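PDB 2HC9: leucine aminopeptidase 1, which is a zinc-dependent aminopeptidase of the M17 family that releases N-terminal amino acids, preferably leucine, from peptides and probably serves in digestion. Local coordinates for residues Ile59-Gly63 against Leu74-Pro78; Val109-Leu113 against Ile127-Phe131. The protein carries 1 engineered substitution. All coordinates share one frame; numbering follows the deposited sequence. Where two conformers were deposited one is given.

Contact 1: residues Ile59-Gly63 against Leu74-Pro78; sequences IPASG and LITVP
Gly63 and Thr76 face each other as an antiparallel hydrogen-bonded pair, joined by two backbone bonds. Gly63 N gives its hydrogen to Thr76 O at 3.0 Å, and Thr76 N returns one to Gly63 O at 2.8 Å, the second bond being the more bent of the two (147° at the hydrogen). Glycine suits this place because, at these backbone angles, a side chain would collide with the carbonyl O of Ser62. Two CA-H...O contacts flank the pair, from Ser62 CA to Thr76 O and from Ile75 CA to Gly63 O.

A water lies beside it and donates to Leu74 O at 3.0 Å; its link to Gly63 O is weak. In one of two Thr76 conformers it also bonds to Thr76 OG1.

The rest is van der Waals packing, with one purely apolar pair: Ile59 CD1 meets Leu74 CD2 at 3.5 Å, the two side chains crossing at about a right angle. With CG1 set between the backbone N and the carbonyl carbon (chi1 63°), Ile59 brings CD1 to the strand. In the same Thr76 conformer, OG1 touches this methyl and CG2 touches the oxygen Ala61 O. Pro78 lays its CD against Ser62 CB at 3.6 Å.

Lys26 NZ hydrogen-bonds to the carbonyl oxygens of Ile59 and Pro60. The arrangement is the start of a beta hairpin, where the chain leaving helix 49-58 becomes strand 63-66, the outermost of the N-terminal domain's mixed sheet within this chain.

Contact 2: residues Val109-Leu113 against Ile127-Phe131; sequences VHFVL and IARTF
Phe111 and Ile127 form the centre of a buried, wholly apolar strand-to-helix contact in the N-terminal domain, where the last part of helix 120-128 and the turn that follows pack on strand 108-114. No hydrogen bond crosses it. Ile127 CG2 sits over the middle of one face of the Phe111 ring, 3.6 Å from the centroid and 10° off the normal, a CH-pi contact. This methyl lies anti to the backbone N of Ile127, while CG1, anti to the carbonyl carbon (chi1 -65°), carries CD1 to Phe111 CD1 at the rim of the same ring and, more distantly, to Leu113 CD2. A beta-branched residue thus covers the face with one branch and meets the rim with the other.

Phe131 meets the same ring rim to rim: the planes stand at 90°, the centroids are 5.9 Å apart, and Phe111 CE2 comes within 3.6 Å of Phe131 CE2. Val109 CG1 lies at the edge of the Phe131 ring, 4.3 Å from CZ. Replacing Phe111 with an alanine would probably leave Ile127 CG2 without its aromatic face and open a gap beside the rim of Phe131.

The type I turn from Ala128 to Phe131 brings the second phenylalanine back to the strand. Threonine suits the place before it because its hydroxyl, with Thr130 OG1 2.7 Å from Ile127 O and in the carbonyl plane, gives that oxygen a second donor beside Thr130 N. Val146 and Ile148 of strand 145-151 adjoin these side chains, and the whole is the helix-on-sheet packing of a right-handed beta-alpha-beta crossover.

In the fold
From the N terminus, strands 3-8 and 18-25 come first, and the chain then passes through helix 49-58 to contact 1, which closes the hairpin of strands 63-66 and 72-77 at its open end. Contact 2 follows in series: it opens only after helix 90-97 and closes the loop from strand 108-114 to the last part of helix 120-128, so the two neither nest nor cross. Their centres are about 16 Å apart and they do not touch. Both reach one mixed sheet, in which strand 18-25 lies between strands 72-77 and 108-114. Contact 1 adds the antiparallel strand at one margin, whereas contact 2 covers a more central strand with a helix.

Contact 1: residues Ile59-Gly63 against Leu74-Pro78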
loop_
_atom_site.group_PDB
_atom_site.type_symbol
_atom_site.label_atom_id
_atom_site.label_comp_id
_atom_site.label_asym_id
_atom_site.label_seq_id
_atom_site.Cartn_x
_atom_site.Cartn_y
_atom_site.Cartn_z
ATOM N N ILE A 59 1.178 -33.856 -36.748
ATOM C CA ILE A 59 1.224 -33.188 -35.447
ATOM C C ILE A 59 2.513 -32.383 -35.324
ATOM O O ILE A 59 3.528 -32.745 -35.937
ATOM C CB ILE A 59 1.035 -34.152 -34.243
ATOM C CG1 ILE A 59 2.167 -35.171 -34.175
ATOM C CG2 ILE A 59 -0.363 -34.802 -34.267
ATOM C CD1 ILE A 59 1.823 -36.357 -33.347
ATOM N N PRO A 60 2.460 -31.258 -34.596
ATOM C CA PRO A 60 3.603 -30.342 -34.524
ATOM C C PRO A 60 4.823 -30.915 -33.799
ATOM O O PRO A 60 4.902 -32.127 -33.567
ATOM C CB PRO A 60 3.031 -29.142 -33.758
ATOM C CG PRO A 60 1.892 -29.690 -32.980
ATOM C CD PRO A 60 1.299 -30.742 -33.844
ATOM N N ALA A 61 5.768 -30.047 -33.447
ATOM C CA ALA A 61 6.981 -30.465 -32.749
ATOM C C ALA A 61 6.703 -30.960 -31.326
ATOM O O ALA A 61 7.528 -31.670 -30.752
ATOM C CB ALA A 61 8.006 -29.328 -32.732
ATOM N N SER A 62 5.557 -30.563 -30.762
ATOM C CA SER A 62 5.161 -30.954 -29.397
ATOM C C SER A 62 3.690 -30.603 -29.104
ATOM O O SER A 62 3.091 -29.794 -29.823
ATOM C CB SER A 62 6.046 -30.279 -28.357
ATOM O OG SER A 62 5.681 -28.924 -28.198
ATOM N N GLY A 63 3.118 -31.200 -28.053
ATOM C CA GLY A 63 1.709 -30.990 -27.687
ATOM C C GLY A 63 0.966 -32.236 -27.211
ATOM O O GLY A 63 1.580 -33.257 -26.864
ATOM N N LEU A 74 -2.361 -38.810 -27.169
ATOM C CA LEU A 74 -0.928 -38.873 -27.481
ATOM C C LEU A 74 -0.280 -37.563 -27.000
ATOM O O LEU A 74 -0.745 -36.477 -27.331
ATOM C CB LEU A 74 -0.727 -38.998 -28.997
ATOM C CG LEU A 74 0.702 -38.893 -29.563
ATOM C CD1 LEU A 74 1.541 -40.095 -29.168
ATOM C CD2 LEU A 74 0.685 -38.789 -31.071
ATOM N N ILE A 75 0.796 -37.692 -26.239
ATOM C CA ILE A 75 1.590 -36.549 -25.798
ATOM C C ILE A 75 2.934 -36.567 -26.538
ATOM O O ILE A 75 3.726 -37.501 -26.396
ATOM C CB ILE A 75 1.798 -36.559 -24.257
ATOM C CG1 ILE A 75 0.458 -36.303 -23.549
ATOM C CG2 ILE A 75 2.863 -35.504 -23.834
ATOM C CD1 ILE A 75 0.562 -36.415 -21.993
ATOM N N THR A 76 3.157 -35.533 -27.346
ATOM C CA THR A 76 4.421 -35.359 -28.028
ATOM C C THR A 76 5.328 -34.413 -27.234
ATOM O O THR A 76 4.949 -33.275 -26.929
ATOM C CB THR A 76 4.205 -34.852 -29.476
ATOM O OG1 THR A 76 3.352 -35.774 -30.178
ATOM C CG2 THR A 76 5.535 -34.727 -30.215
ATOM N N VAL A 77 6.518 -34.897 -26.918
ATOM C CA VAL A 77 7.516 -34.156 -26.151
ATOM C C VAL A 77 8.495 -33.544 -27.161
ATOM O O VAL A 77 8.908 -34.218 -28.100
ATOM C CB VAL A 77 8.294 -35.148 -25.215
ATOM C CG1 VAL A 77 9.366 -34.420 -24.360
ATOM C CG2 VAL A 77 7.306 -35.876 -24.304
ATOM N N PRO A 78 8.887 -32.269 -26.967
ATOM C CA PRO A 78 9.864 -31.705 -27.908
ATOM C C PRO A 78 11.232 -32.374 -27.833
ATOM O O PRO A 78 11.650 -32.859 -26.768
ATOM C CB PRO A 78 9.942 -30.223 -27.530
ATOM C CG PRO A 78 9.278 -30.077 -26.219
ATOM C CD PRO A 78 8.466 -31.312 -25.923
HETATM O O HOH W 1 0.580 -34.952 -29.591
#

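Contact 2: residues Val109-Leu113 against Ile127-Phe131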
loop_
_atom_site.group_PDB
_atom_site.type_symbol
_atom_site.label_atom_id
_atom_site.label_comp_id
_atom_site.label_asym_id
_atom_site.label_seq_id
_atom_site.Cartn_x
_atom_site.Cartn_y
_atom_site.Cartn_z
ATOM N N VAL A 109 -5.471 -46.772 -16.048
ATOM C CA VAL A 109 -4.743 -45.883 -16.967
ATOM C C VAL A 109 -3.464 -46.549 -17.436
ATOM O O VAL A 109 -2.619 -46.940 -16.635
ATOM C CB VAL A 109 -4.432 -44.517 -16.359
ATOM C CG1 VAL A 109 -3.886 -43.572 -17.459
ATOM C CG2 VAL A 109 -5.706 -43.948 -15.756
ATOM N N HIS A 110 -3.343 -46.690 -18.745
ATOM C CA HIS A 110 -2.198 -47.358 -19.320
ATOM C C HIS A 110 -1.326 -46.319 -20.051
ATOM O O HIS A 110 -1.783 -45.713 -21.040
ATOM C CB HIS A 110 -2.691 -48.429 -20.306
ATOM C CG HIS A 110 -1.626 -49.403 -20.725
ATOM N ND1 HIS A 110 -1.844 -50.370 -21.683
ATOM C CD2 HIS A 110 -0.347 -49.571 -20.306
ATOM C CE1 HIS A 110 -0.743 -51.089 -21.840
ATOM N NE2 HIS A 110 0.180 -50.623 -21.021
ATOM N N PHE A 111 -0.105 -46.111 -19.559
ATOM C CA PHE A 111 0.890 -45.295 -20.289
ATOM C C PHE A 111 1.797 -46.188 -21.096
ATOM O O PHE A 111 2.368 -47.153 -20.572
ATOM C CB PHE A 111 1.752 -44.419 -19.358
ATOM C CG PHE A 111 0.956 -43.351 -18.659
ATOM C CD1 PHE A 111 0.900 -42.059 -19.177
ATOM C CD2 PHE A 111 0.196 -43.673 -17.531
ATOM C CE1 PHE A 111 0.106 -41.085 -18.559
ATOM C CE2 PHE A 111 -0.597 -42.713 -16.898
ATOM C CZ PHE A 111 -0.645 -41.412 -17.403
ATOM N N VAL A 112 1.952 -45.824 -22.358
ATOM C CA VAL A 112 3.034 -46.364 -23.174
ATOM C C VAL A 112 4.066 -45.253 -23.366
ATOM O O VAL A 112 3.834 -44.282 -24.101
ATOM C CB VAL A 112 2.547 -46.865 -24.534
ATOM C CG1 VAL A 112 3.756 -47.386 -25.338
ATOM C CG2 VAL A 112 1.506 -48.000 -24.339
ATOM N N LEU A 113 5.183 -45.421 -22.688
ATOM C CA LEU A 113 6.251 -44.409 -22.667
ATOM C C LEU A 113 7.410 -44.833 -23.565
ATOM O O LEU A 113 8.199 -45.715 -23.204
ATOM C CB LEU A 113 6.736 -44.178 -21.228
ATOM C CG LEU A 113 7.943 -43.224 -21.033
ATOM C CD1 LEU A 113 7.610 -41.806 -21.536
ATOM C CD2 LEU A 113 8.331 -43.174 -19.562
ATOM N N ILE A 127 5.175 -38.252 -15.028
ATOM C CA ILE A 127 3.834 -38.897 -15.084
ATOM C C ILE A 127 3.294 -39.165 -13.675
ATOM O O ILE A 127 2.121 -38.882 -13.373
ATOM C CB ILE A 127 3.872 -40.225 -15.903
ATOM C CG1 ILE A 127 4.199 -39.969 -17.381
ATOM C CG2 ILE A 127 2.554 -41.008 -15.768
ATOM C CD1 ILE A 127 4.588 -41.251 -18.175
ATOM N N ALA A 128 4.151 -39.714 -12.814
ATOM C CA ALA A 128 3.783 -40.007 -11.433
ATOM C C ALA A 128 3.220 -38.781 -10.712
ATOM O O ALA A 128 2.241 -38.893 -9.975
ATOM C CB ALA A 128 4.998 -40.564 -10.669
ATOM N N ARG A 129 3.816 -37.606 -10.950
ATOM C CA ARG A 129 3.416 -36.358 -10.239
ATOM C C ARG A 129 1.953 -36.000 -10.509
ATOM O O ARG A 129 1.352 -35.245 -9.736
ATOM C CB ARG A 129 4.258 -35.117 -10.669
ATOM C CG ARG A 129 5.783 -35.244 -10.637
ATOM C CD ARG A 129 6.517 -33.990 -11.215
ATOM N NE ARG A 129 7.930 -34.255 -11.583
ATOM C CZ ARG A 129 8.901 -34.466 -10.685
ATOM N NH1 ARG A 129 10.156 -34.712 -11.081
ATOM N NH2 ARG A 129 8.622 -34.445 -9.379
ATOM N N THR A 130 1.392 -36.471 -11.629
ATOM C CA THR A 130 0.036 -36.065 -12.010
ATOM C C THR A 130 -1.026 -36.926 -11.325
ATOM O O THR A 130 -2.212 -36.671 -11.487
ATOM C CB THR A 130 -0.204 -36.151 -13.539
ATOM O OG1 THR A 130 -0.191 -37.533 -13.950
ATOM C CG2 THR A 130 0.848 -35.294 -14.326
ATOM N N PHE A 131 -0.600 -37.968 -10.600
ATOM C CA PHE A 131 -1.536 -38.806 -9.841
ATOM C C PHE A 131 -1.594 -38.360 -8.390
ATOM O O PHE A 131 -0.887 -38.899 -7.523
ATOM C CB PHE A 131 -1.244 -40.307 -10.038
ATOM C CG PHE A 131 -1.626 -40.769 -11.428
ATOM C CD1 PHE A 131 -2.955 -41.021 -11.737
ATOM C CD2 PHE A 131 -0.688 -40.797 -12.433
ATOM C CE1 PHE A 131 -3.333 -41.370 -13.032
ATOM C CE2 PHE A 131 -1.048 -41.149 -13.740
ATOM C CZ PHE A 131 -2.366 -41.435 -14.036
#